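Local coordinates for N-terminal acetyltransferase-like protein (PDB 5NNP) that probably serves as the TPR-built auxiliary subunit of an N-terminal acetyltransferase, an enzyme complex that transfers acetyl groups to the N-termini of other proteins, at residues T413-F418 against A449-R454; E429-A434 against R442-K447; Q35-N40 against G44-M49; K68-I73 against Y78-V83. All coordinates share one frame; numbering follows the deposited sequence.

Contact 1: residues T413-F418 against A449-R454. With PO4 (phosphate ion), chain U.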
# COMPACT_ATOMS: atom_id res chain seq x y z
N THR A 413 -2.67 -24.36 15.18
CA THR A 413 -1.26 -24.57 15.47
C THR A 413 -0.86 -26.02 15.19
O THR A 413 0.24 -26.28 14.68
CB THR A 413 -0.95 -24.22 16.94
OG1 THR A 413 -0.89 -22.80 17.09
CG2 THR A 413 0.40 -24.80 17.36
N LYS A 414 -1.75 -26.95 15.51
CA LYS A 414 -1.49 -28.36 15.27
C LYS A 414 -1.20 -28.64 13.81
O LYS A 414 -0.20 -29.28 13.46
CB LYS A 414 -2.67 -29.19 15.73
CG LYS A 414 -2.40 -30.67 15.67
CD LYS A 414 -3.48 -31.43 16.35
CE LYS A 414 -3.93 -32.57 15.49
NZ LYS A 414 -4.68 -33.53 16.33
N ALA A 415 -2.09 -28.15 12.95
CA ALA A 415 -1.90 -28.22 11.50
C ALA A 415 -0.55 -27.66 11.06
O ALA A 415 0.07 -28.19 10.14
CB ALA A 415 -3.05 -27.47 10.78
N ARG A 416 -0.11 -26.59 11.71
CA ARG A 416 1.12 -25.92 11.31
C ARG A 416 2.33 -26.78 11.65
O ARG A 416 3.36 -26.74 10.96
CB ARG A 416 1.23 -24.55 11.99
CG ARG A 416 2.45 -23.74 11.57
CD ARG A 416 2.45 -22.36 12.22
NE ARG A 416 1.45 -21.47 11.64
CZ ARG A 416 0.26 -21.19 12.18
NH1 ARG A 416 -0.08 -21.74 13.35
NH2 ARG A 416 -0.58 -20.36 11.57
N ILE A 417 2.21 -27.58 12.70
CA ILE A 417 3.26 -28.50 13.10
C ILE A 417 3.38 -29.60 12.05
O ILE A 417 4.49 -29.97 11.61
CB ILE A 417 2.97 -29.09 14.50
CG1 ILE A 417 2.88 -27.94 15.51
CG2 ILE A 417 4.05 -30.07 14.91
CD1 ILE A 417 2.62 -28.38 16.93
N PHE A 418 2.22 -30.11 11.62
CA PHE A 418 2.19 -31.09 10.54
C PHE A 418 2.86 -30.52 9.31
O PHE A 418 3.73 -31.16 8.72
CB PHE A 418 0.76 -31.50 10.21
CG PHE A 418 0.13 -32.35 11.26
CD1 PHE A 418 0.91 -33.16 12.06
CD2 PHE A 418 -1.24 -32.33 11.45
CE1 PHE A 418 0.33 -33.96 13.03
CE2 PHE A 418 -1.83 -33.11 12.42
CZ PHE A 418 -1.04 -33.93 13.21
N ALA A 449 -8.05 -22.66 3.09
CA ALA A 449 -7.86 -22.56 1.65
C ALA A 449 -6.38 -22.54 1.25
O ALA A 449 -5.98 -23.19 0.29
CB ALA A 449 -8.56 -21.33 1.12
N LYS A 450 -5.57 -21.80 2.00
CA LYS A 450 -4.15 -21.69 1.71
C LYS A 450 -3.49 -23.04 1.85
O LYS A 450 -2.75 -23.49 0.96
CB LYS A 450 -3.48 -20.67 2.63
CG LYS A 450 -1.97 -20.55 2.45
CD LYS A 450 -1.34 -19.74 3.58
CE LYS A 450 0.17 -19.63 3.44
NZ LYS A 450 0.72 -18.61 4.39
N TYR A 451 -3.76 -23.69 2.98
CA TYR A 451 -3.23 -25.03 3.23
C TYR A 451 -3.65 -26.04 2.15
O TYR A 451 -2.87 -26.90 1.75
CB TYR A 451 -3.64 -25.51 4.62
CG TYR A 451 -2.64 -25.06 5.66
CD1 TYR A 451 -2.20 -23.75 5.69
CD2 TYR A 451 -2.12 -25.95 6.59
CE1 TYR A 451 -1.27 -23.33 6.61
CE2 TYR A 451 -1.19 -25.53 7.53
CZ TYR A 451 -0.77 -24.22 7.53
OH TYR A 451 0.16 -23.79 8.45
N GLN A 452 -4.86 -25.91 1.64
CA GLN A 452 -5.31 -26.79 0.58
C GLN A 452 -4.55 -26.53 -0.72
O GLN A 452 -4.14 -27.47 -1.41
CB GLN A 452 -6.83 -26.65 0.40
CG GLN A 452 -7.61 -27.25 1.58
CD GLN A 452 -9.07 -26.84 1.63
OE1 GLN A 452 -9.51 -25.95 0.90
NE2 GLN A 452 -9.84 -27.49 2.51
N LEU A 453 -4.33 -25.25 -1.04
CA LEU A 453 -3.49 -24.89 -2.18
C LEU A 453 -2.05 -25.37 -1.98
O LEU A 453 -1.40 -25.82 -2.92
CB LEU A 453 -3.51 -23.38 -2.41
CG LEU A 453 -4.85 -22.77 -2.81
CD1 LEU A 453 -4.73 -21.27 -2.87
CD2 LEU A 453 -5.31 -23.31 -4.15
N ARG A 454 -1.54 -25.26 -0.76
CA ARG A 454 -0.23 -25.80 -0.45
C ARG A 454 -0.19 -27.32 -0.67
O ARG A 454 0.87 -27.87 -0.95
CB ARG A 454 0.17 -25.48 1.00
CG ARG A 454 0.49 -24.02 1.23
CD ARG A 454 1.61 -23.57 0.31
NE ARG A 454 1.91 -22.15 0.46
CZ ARG A 454 2.74 -21.64 1.37
NH1 ARG A 454 3.34 -22.42 2.24
NH2 ARG A 454 2.96 -20.33 1.40
P PO4 U . 1.16 -20.19 8.09
O1 PO4 U . 0.81 -21.65 8.25
O2 PO4 U . 2.64 -20.09 7.82
O3 PO4 U . 0.40 -19.60 6.92
O4 PO4 U . 0.78 -19.45 9.35
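Ala415 is the first residue of 413-418 to meet the other helix, and it meets only Tyr451. The ring approaches with its edge: CE2 lies 3.9 Å from the carbonyl oxygen O of Ala415, which is close to the ring plane, and 4.2 Å from Ala415 CB. The small methyl of Ala415 leaves room for the ring edge. One residue on, Arg416 offers its backbone and the root of its side chain to the same phenol; Tyr451 OH is 3.7 Å from Arg416 CA. The rest of the arginine runs across the tyrosine at about a right angle, with guanidinium and ring planes 79° apart, so the two do not stack. CG is anti to the backbone N (chi1 -177°), and a bend at chi3 turns the edge of the guanidinium to the phosphate ion. Two N-H groups then converge on one oxygen: Arg416 NE reaches phosphate O4 at 3.1 Å, and Arg416 NH2 does so at 2.8 Å and more directly (157° at the hydrogen). From the other helix an extended Lys450 brings NZ to phosphate O3 at 2.7 Å. Tyr451 OH is modelled so near phosphate O1 that the spacing is doubtful. Helix 424-436 comes between these two helices in the chain, and its Met431 also touches Tyr451. With the nearest CA atoms, those of Ala415 and Tyr451, 9.0 Å apart, the long aromatic side chain spans the interval, and the basic groups beside it form an anion site, occupied by a phosphate probably taken up from the crystallisation liquor.

Contact 2: residues E429-A434 against R442-K447. With PO4 (phosphate ion), chain U.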
# COMPACT_ATOMS: atom_id res chain seq x y z
N GLU A 429 -6.03 -31.24 6.09
CA GLU A 429 -7.16 -31.87 6.75
C GLU A 429 -7.40 -31.24 8.13
O GLU A 429 -8.54 -30.96 8.50
CB GLU A 429 -6.93 -33.37 6.88
CG GLU A 429 -8.13 -34.13 7.44
CD GLU A 429 -7.88 -35.63 7.58
OE1 GLU A 429 -6.73 -36.08 7.40
OE2 GLU A 429 -8.85 -36.37 7.87
N THR A 430 -6.33 -30.98 8.88
CA THR A 430 -6.45 -30.44 10.23
C THR A 430 -6.84 -28.96 10.25
O THR A 430 -7.63 -28.52 11.09
CB THR A 430 -5.13 -30.62 11.01
OG1 THR A 430 -4.94 -32.02 11.25
CG2 THR A 430 -5.18 -29.91 12.34
N MET A 431 -6.32 -28.18 9.32
CA MET A 431 -6.67 -26.77 9.26
C MET A 431 -8.12 -26.63 8.88
O MET A 431 -8.81 -25.74 9.36
CB MET A 431 -5.80 -26.01 8.26
CG MET A 431 -5.91 -24.50 8.41
SD MET A 431 -5.21 -23.88 9.95
CE MET A 431 -3.45 -23.99 9.63
N ASP A 432 -8.59 -27.50 7.99
CA ASP A 432 -9.98 -27.44 7.58
C ASP A 432 -10.87 -27.82 8.75
O ASP A 432 -11.93 -27.23 8.93
CB ASP A 432 -10.25 -28.37 6.40
CG ASP A 432 -11.65 -28.17 5.82
OD1 ASP A 432 -11.86 -27.17 5.10
OD2 ASP A 432 -12.53 -29.01 6.09
N TYR A 433 -10.44 -28.78 9.56
CA TYR A 433 -11.21 -29.11 10.75
C TYR A 433 -11.30 -27.87 11.64
O TYR A 433 -12.37 -27.54 12.14
CB TYR A 433 -10.61 -30.30 11.51
CG TYR A 433 -11.33 -30.62 12.80
CD1 TYR A 433 -12.55 -31.28 12.79
CD2 TYR A 433 -10.81 -30.24 14.02
CE1 TYR A 433 -13.23 -31.57 13.97
CE2 TYR A 433 -11.48 -30.52 15.21
CZ TYR A 433 -12.68 -31.18 15.17
OH TYR A 433 -13.34 -31.46 16.35
N ALA A 434 -10.17 -27.19 11.83
CA ALA A 434 -10.15 -25.97 12.62
C ALA A 434 -11.17 -24.95 12.10
O ALA A 434 -11.86 -24.30 12.88
CB ALA A 434 -8.74 -25.37 12.61
N ARG A 442 -13.53 -15.44 8.90
CA ARG A 442 -12.88 -15.58 7.60
C ARG A 442 -11.38 -15.92 7.70
O ARG A 442 -10.84 -16.58 6.81
CB ARG A 442 -13.06 -14.33 6.74
CG ARG A 442 -12.71 -14.58 5.27
CD ARG A 442 -13.03 -13.41 4.36
NE ARG A 442 -12.96 -13.83 2.96
CZ ARG A 442 -13.22 -13.04 1.92
NH1 ARG A 442 -13.59 -11.77 2.10
NH2 ARG A 442 -13.14 -13.52 0.69
N TYR A 443 -10.72 -15.48 8.76
CA TYR A 443 -9.30 -15.73 8.91
C TYR A 443 -8.99 -17.20 8.86
O TYR A 443 -8.09 -17.61 8.16
CB TYR A 443 -8.75 -15.16 10.22
CG TYR A 443 -7.26 -15.41 10.37
CD1 TYR A 443 -6.79 -16.64 10.82
CD2 TYR A 443 -6.34 -14.44 10.01
CE1 TYR A 443 -5.45 -16.89 10.93
CE2 TYR A 443 -5.00 -14.67 10.12
CZ TYR A 443 -4.55 -15.90 10.59
OH TYR A 443 -3.20 -16.15 10.72
N ILE A 444 -9.73 -18.00 9.63
CA ILE A 444 -9.49 -19.43 9.62
C ILE A 444 -9.94 -20.02 8.28
O ILE A 444 -9.35 -20.97 7.79
CB ILE A 444 -10.18 -20.15 10.83
CG1 ILE A 444 -9.62 -21.57 10.99
CG2 ILE A 444 -11.71 -20.16 10.72
CD1 ILE A 444 -8.09 -21.61 11.08
N ASN A 445 -10.95 -19.44 7.65
CA ASN A 445 -11.34 -19.91 6.33
C ASN A 445 -10.20 -19.70 5.34
O ASN A 445 -9.90 -20.59 4.53
CB ASN A 445 -12.61 -19.21 5.85
CG ASN A 445 -13.05 -19.67 4.46
OD1 ASN A 445 -12.54 -19.18 3.45
ND2 ASN A 445 -13.99 -20.61 4.40
N SER A 446 -9.56 -18.54 5.41
CA SER A 446 -8.44 -18.22 4.52
C SER A 446 -7.24 -19.14 4.73
O SER A 446 -6.56 -19.52 3.78
CB SER A 446 -8.01 -16.76 4.71
OG SER A 446 -9.07 -15.87 4.42
N LYS A 447 -6.97 -19.49 5.98
CA LYS A 447 -5.90 -20.42 6.31
C LYS A 447 -6.13 -21.81 5.70
O LYS A 447 -5.21 -22.44 5.16
CB LYS A 447 -5.78 -20.54 7.82
CG LYS A 447 -4.72 -19.68 8.40
CD LYS A 447 -3.37 -20.27 8.10
CE LYS A 447 -2.27 -19.33 8.56
NZ LYS A 447 -2.14 -18.15 7.65
P PO4 U . 1.16 -20.19 8.09
O1 PO4 U . 0.81 -21.65 8.25
O2 PO4 U . 2.64 -20.09 7.82
O3 PO4 U . 0.40 -19.60 6.92
O4 PO4 U . 0.78 -19.45 9.35
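Met431 and Ala434 face Lys447 and Ile444 across two nearly antiparallel helices: the N-to-C directions of the short segments differ by 164°, and their axes approach to 8.8 Å. The CA atoms of Met431 and Lys447 come within 7.0 Å, those of Ala434 and Ile444 within 7.2 Å. The small Ala434 lets the branched Ile444 in, with Ile444 CG1 3.9 Å from the carbonyl carbon C of Ala434. Ile444 CD1 touches both Ala434 CB and Met431 SD, 3.8 Å from the latter. Such antiparallel packing of consecutive helices, here 424-436 and 442-454, is consistent with the TPR-like auxiliary-subunit family. Flexible Met431 suits its place: bent at chi2 and chi3, it lays CG over the Lys447 backbone, sets SD 4.0 Å from Lys447 CB and brings CE to 4.0 Å from Lys447 CD. Lys447 thus packs with its first carbons, while bends at chi2 and chi4 carry NZ out to a weak hydrogen bond with phosphate O3 at 3.0 Å and to another with a bound glycerol. With an alanine here, Met431 CE would probably lose its neighbour CD and the anion one positive charge. Earlier on this helix, Arg442 hydrogen-bonds to a neighbouring protein chain.

Contact 3: residues Q35-N40 against G44-M49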
# COMPACT_ATOMS: atom_id res chain seq x y z
N GLN A 35 -25.44 12.32 -42.79
CA GLN A 35 -26.08 13.23 -43.73
C GLN A 35 -25.18 14.43 -44.07
O GLN A 35 -25.30 15.02 -45.13
CB GLN A 35 -27.42 13.73 -43.19
CG GLN A 35 -28.30 14.35 -44.26
CD GLN A 35 -29.60 14.88 -43.72
OE1 GLN A 35 -29.82 14.92 -42.51
NE2 GLN A 35 -30.49 15.31 -44.62
N ILE A 36 -24.28 14.78 -43.15
CA ILE A 36 -23.32 15.85 -43.42
C ILE A 36 -22.19 15.34 -44.30
O ILE A 36 -21.71 16.06 -45.18
CB ILE A 36 -22.70 16.41 -42.13
CG1 ILE A 36 -23.79 16.80 -41.13
CG2 ILE A 36 -21.81 17.61 -42.43
CD1 ILE A 36 -23.25 17.43 -39.87
N LEU A 37 -21.78 14.10 -44.06
CA LEU A 37 -20.64 13.50 -44.74
C LEU A 37 -20.96 13.07 -46.18
O LEU A 37 -20.05 12.81 -46.98
CB LEU A 37 -20.12 12.30 -43.93
CG LEU A 37 -19.53 12.57 -42.54
CD1 LEU A 37 -19.25 11.27 -41.79
CD2 LEU A 37 -18.27 13.42 -42.64
N LYS A 38 -22.24 13.01 -46.52
CA LYS A 38 -22.64 12.67 -47.88
C LYS A 38 -22.59 13.92 -48.76
O LYS A 38 -22.46 13.82 -49.98
CB LYS A 38 -24.04 12.05 -47.90
CG LYS A 38 -24.44 11.48 -49.25
CD LYS A 38 -25.79 10.78 -49.19
CE LYS A 38 -26.16 10.19 -50.54
NZ LYS A 38 -27.52 9.57 -50.52
N LYS A 39 -22.68 15.09 -48.13
CA LYS A 39 -22.58 16.37 -48.84
C LYS A 39 -21.18 16.97 -48.72
O LYS A 39 -20.62 17.47 -49.70
CB LYS A 39 -23.62 17.36 -48.31
CG LYS A 39 -25.08 16.97 -48.59
CD LYS A 39 -26.06 18.12 -48.34
CE LYS A 39 -26.02 18.61 -46.89
NZ LYS A 39 -27.05 19.66 -46.64
N ASN A 40 -20.61 16.93 -47.52
CA ASN A 40 -19.26 17.41 -47.29
C ASN A 40 -18.41 16.32 -46.64
O ASN A 40 -18.16 16.36 -45.44
CB ASN A 40 -19.29 18.67 -46.42
CG ASN A 40 -18.02 19.50 -46.54
OD1 ASN A 40 -16.93 18.98 -46.80
ND2 ASN A 40 -18.17 20.81 -46.35
N GLY A 44 -13.77 17.49 -41.32
CA GLY A 44 -13.03 16.94 -40.19
C GLY A 44 -13.75 16.90 -38.85
O GLY A 44 -13.75 15.88 -38.17
N ASP A 45 -14.36 18.02 -38.46
CA ASP A 45 -15.02 18.09 -37.17
C ASP A 45 -16.09 17.02 -37.04
O ASP A 45 -16.25 16.42 -35.98
CB ASP A 45 -15.64 19.47 -36.95
CG ASP A 45 -14.59 20.55 -36.75
OD1 ASP A 45 -13.41 20.27 -37.05
OD2 ASP A 45 -14.95 21.66 -36.32
N THR A 46 -16.80 16.76 -38.13
CA THR A 46 -17.84 15.74 -38.12
C THR A 46 -17.26 14.33 -38.06
O THR A 46 -17.79 13.46 -37.37
CB THR A 46 -18.75 15.88 -39.36
OG1 THR A 46 -19.41 17.15 -39.32
CG2 THR A 46 -19.81 14.78 -39.38
N MET A 47 -16.16 14.09 -38.77
CA MET A 47 -15.54 12.78 -38.77
C MET A 47 -15.09 12.41 -37.36
O MET A 47 -15.26 11.26 -36.93
CB MET A 47 -14.36 12.73 -39.74
CG MET A 47 -14.69 13.16 -41.15
SD MET A 47 -13.23 13.13 -42.20
CE MET A 47 -12.74 11.42 -42.04
N SER A 48 -14.51 13.38 -36.66
CA SER A 48 -14.08 13.21 -35.27
C SER A 48 -15.24 12.88 -34.34
O SER A 48 -15.12 12.02 -33.48
CB SER A 48 -13.36 14.47 -34.76
OG SER A 48 -12.21 14.76 -35.53
N MET A 49 -16.35 13.59 -34.51
CA MET A 49 -17.55 13.35 -33.70
C MET A 49 -18.09 11.95 -33.93
O MET A 49 -18.66 11.34 -33.03
CB MET A 49 -18.62 14.39 -34.01
CG MET A 49 -18.30 15.76 -33.47
SD MET A 49 -17.96 15.69 -31.71
CE MET A 49 -19.43 14.87 -31.12
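Thr46 points at Ile36 and Leu37 of the preceding segment, and its two branches go to different neighbours. Its CB lies 4.1 Å from Leu37 CD2. Beyond it the methyl CG2, anti to the backbone N because chi1 is -62°, meets the leucine tip to tip, 3.9 Å from Leu37 CD2 and equally near Leu37 CG. The hydroxyl branch goes to the isoleucine instead: OG1 is 3.9 Å from Ile36 CD1, a contact of packing with no polar partner across. Leu37 CD2 reaches further and also touches Met47, 3.9 Å from Met47 CG, crossing that chain at a slant. A beta-branched residue serves well here, its two short arms dividing between two aliphatic neighbours. A glycine replacing Thr46 would probably open a gap beneath Leu37 CD2 and take the hydroxyl from beside the end of Ile36. Phe14 of helix 9-22 also touches Thr46, and Met47 goes on to pack against helix 60-73. In the turn, Ile36 O accepts from both Lys39 N and Asn40 N, with the Asn40 bond at 2.7 Å. Such interlocking is consistent with the close packing of consecutive helices in a tetratricopeptide-repeat array.

Contact 4: residues K68-I73 against Y78-V83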
# COMPACT_ATOMS: atom_id res chain seq x y z
N LYS A 68 -7.87 9.68 -36.69
CA LYS A 68 -6.55 9.97 -37.23
C LYS A 68 -6.65 10.55 -38.65
O LYS A 68 -5.93 11.48 -39.02
CB LYS A 68 -5.70 8.70 -37.20
CG LYS A 68 -4.26 8.87 -37.63
CD LYS A 68 -3.34 7.98 -36.80
CE LYS A 68 -3.37 6.54 -37.29
NZ LYS A 68 -2.52 5.69 -36.42
N GLU A 69 -7.55 9.97 -39.44
CA GLU A 69 -7.87 10.49 -40.77
C GLU A 69 -8.42 11.92 -40.70
O GLU A 69 -8.17 12.74 -41.59
CB GLU A 69 -8.88 9.57 -41.46
CG GLU A 69 -9.14 9.91 -42.90
CD GLU A 69 -7.86 9.86 -43.72
OE1 GLU A 69 -7.14 8.85 -43.62
OE2 GLU A 69 -7.58 10.84 -44.46
N ALA A 70 -9.18 12.21 -39.64
CA ALA A 70 -9.89 13.47 -39.52
C ALA A 70 -8.91 14.59 -39.26
O ALA A 70 -9.00 15.66 -39.87
CB ALA A 70 -10.93 13.40 -38.40
N LEU A 71 -7.97 14.34 -38.37
CA LEU A 71 -7.02 15.38 -38.03
C LEU A 71 -5.98 15.53 -39.15
O LEU A 71 -5.26 16.52 -39.20
CB LEU A 71 -6.36 15.09 -36.67
CG LEU A 71 -5.60 13.79 -36.46
CD1 LEU A 71 -4.26 13.91 -37.13
CD2 LEU A 71 -5.47 13.52 -34.97
N THR A 72 -5.93 14.58 -40.08
CA THR A 72 -5.14 14.78 -41.28
C THR A 72 -5.81 15.84 -42.16
O THR A 72 -5.17 16.74 -42.68
CB THR A 72 -4.98 13.47 -42.09
OG1 THR A 72 -4.21 12.53 -41.34
CG2 THR A 72 -4.28 13.75 -43.41
N ILE A 73 -7.12 15.71 -42.31
CA ILE A 73 -7.88 16.60 -43.16
C ILE A 73 -7.87 18.02 -42.63
O ILE A 73 -7.70 18.98 -43.39
CB ILE A 73 -9.32 16.13 -43.31
CG1 ILE A 73 -9.35 14.91 -44.23
CG2 ILE A 73 -10.20 17.25 -43.84
CD1 ILE A 73 -10.64 14.16 -44.21
N TYR A 78 -9.19 22.11 -33.26
CA TYR A 78 -8.94 21.72 -31.87
C TYR A 78 -9.87 20.58 -31.46
O TYR A 78 -9.57 19.82 -30.54
CB TYR A 78 -9.10 22.92 -30.90
CG TYR A 78 -10.52 23.22 -30.49
CD1 TYR A 78 -11.10 22.57 -29.42
CD2 TYR A 78 -11.27 24.16 -31.18
CE1 TYR A 78 -12.40 22.83 -29.05
CE2 TYR A 78 -12.58 24.43 -30.81
CZ TYR A 78 -13.13 23.76 -29.74
OH TYR A 78 -14.43 24.02 -29.36
N ILE A 79 -11.00 20.46 -32.15
CA ILE A 79 -11.91 19.35 -31.93
C ILE A 79 -11.28 18.02 -32.35
O ILE A 79 -11.29 17.05 -31.58
CB ILE A 79 -13.23 19.55 -32.67
CG1 ILE A 79 -14.00 20.70 -32.02
CG2 ILE A 79 -14.05 18.28 -32.67
CD1 ILE A 79 -15.13 21.27 -32.90
N CYS A 80 -10.71 17.98 -33.55
CA CYS A 80 -10.07 16.75 -34.02
C CYS A 80 -8.96 16.28 -33.05
O CYS A 80 -8.87 15.09 -32.73
CB CYS A 80 -9.52 16.94 -35.43
SG CYS A 80 -10.76 17.43 -36.67
N TRP A 81 -8.15 17.21 -32.57
CA TRP A 81 -7.07 16.85 -31.66
C TRP A 81 -7.61 16.44 -30.28
O TRP A 81 -7.15 15.46 -29.69
CB TRP A 81 -6.06 17.99 -31.56
CG TRP A 81 -5.23 18.10 -32.82
CD1 TRP A 81 -5.37 19.02 -33.82
CD2 TRP A 81 -4.16 17.23 -33.22
NE1 TRP A 81 -4.45 18.79 -34.82
CE2 TRP A 81 -3.70 17.70 -34.47
CE3 TRP A 81 -3.56 16.11 -32.64
CZ2 TRP A 81 -2.65 17.08 -35.17
CZ3 TRP A 81 -2.50 15.49 -33.34
CH2 TRP A 81 -2.06 15.98 -34.59
N HIS A 82 -8.60 17.18 -29.79
CA HIS A 82 -9.28 16.85 -28.54
C HIS A 82 -9.84 15.42 -28.56
O HIS A 82 -9.60 14.64 -27.64
CB HIS A 82 -10.39 17.86 -28.27
CG HIS A 82 -10.94 17.82 -26.88
ND1 HIS A 82 -12.08 18.52 -26.51
CD2 HIS A 82 -10.52 17.18 -25.77
CE1 HIS A 82 -12.33 18.30 -25.23
NE2 HIS A 82 -11.40 17.50 -24.75
N VAL A 83 -10.56 15.07 -29.63
CA VAL A 83 -11.11 13.73 -29.82
C VAL A 83 -10.02 12.66 -29.77
O VAL A 83 -10.12 11.66 -29.04
CB VAL A 83 -11.87 13.61 -31.17
CG1 VAL A 83 -12.18 12.17 -31.49
CG2 VAL A 83 -13.14 14.42 -31.14
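Leu71 lays its methyl CD2 over one face of the Trp81 indole, 4.0 Å from the centroid of the six-membered ring and only 16° off its normal, a well-formed CH-pi contact. The other methyl touches the ring as well, with Leu71 CD1 3.9 Å from Trp81 CH2. Leucine is apt because its fork spreads two methyls over a flat surface that a single carbon could not span. To get there its CG sits between the backbone N and the carbonyl carbon (chi1 58°), and the two side chains cross at about a right angle. The tryptophan is fixed at its polar end, where NE1 donates to the carbonyl of Met75 in the intervening turn, while Phe103 of the following helix meets its ring edge to face. Beside this pair the backbones come closest: the CA atoms of Leu71 and Cys80 are 5.2 Å apart, and Leu71 CB and Cys80 CB touch at 3.9 Å. The small Cys80 suits this close approach, and it adds its polarisable sulfur toward Ala70, with SG 4.1 Å from Ala70 O. Ala70, equally small, also packs on Ser48 of helix 44-55, which touches Cys80 too. Between the short segments the axes approach to 9.0 Å and the directions differ by 155°. Helix 60-73 thus packs antiparallel on helix 78-90, with which a predicted repeat begins; a small cysteine facing Leu71 where the backbones are nearest, with a large aromatic beside them, is in keeping with the stacked helices of a TPR array.

In the fold
All four contacts are largely buried, but in two separate regions. Contacts 1 and 2, with centres about 27 Å from the centre of the chain, share helix 442-454 and one phosphate; contact 2 packs neighbouring helices directly, whereas contact 1 spans a wider interval and mixes ring packing with basic groups. Met431 and Tyr451 join them. Contacts 3 and 4 lie about 47 and 39 Å out, in the N-terminal repeats. They touch through Met47 on Ile73 and Ser48 on Cys80, and across both the packing is essentially apolar. Contact 3 joins the ends of helices with short aliphatic groups; contact 4 adds an indole face. The two pairs have no direct touch.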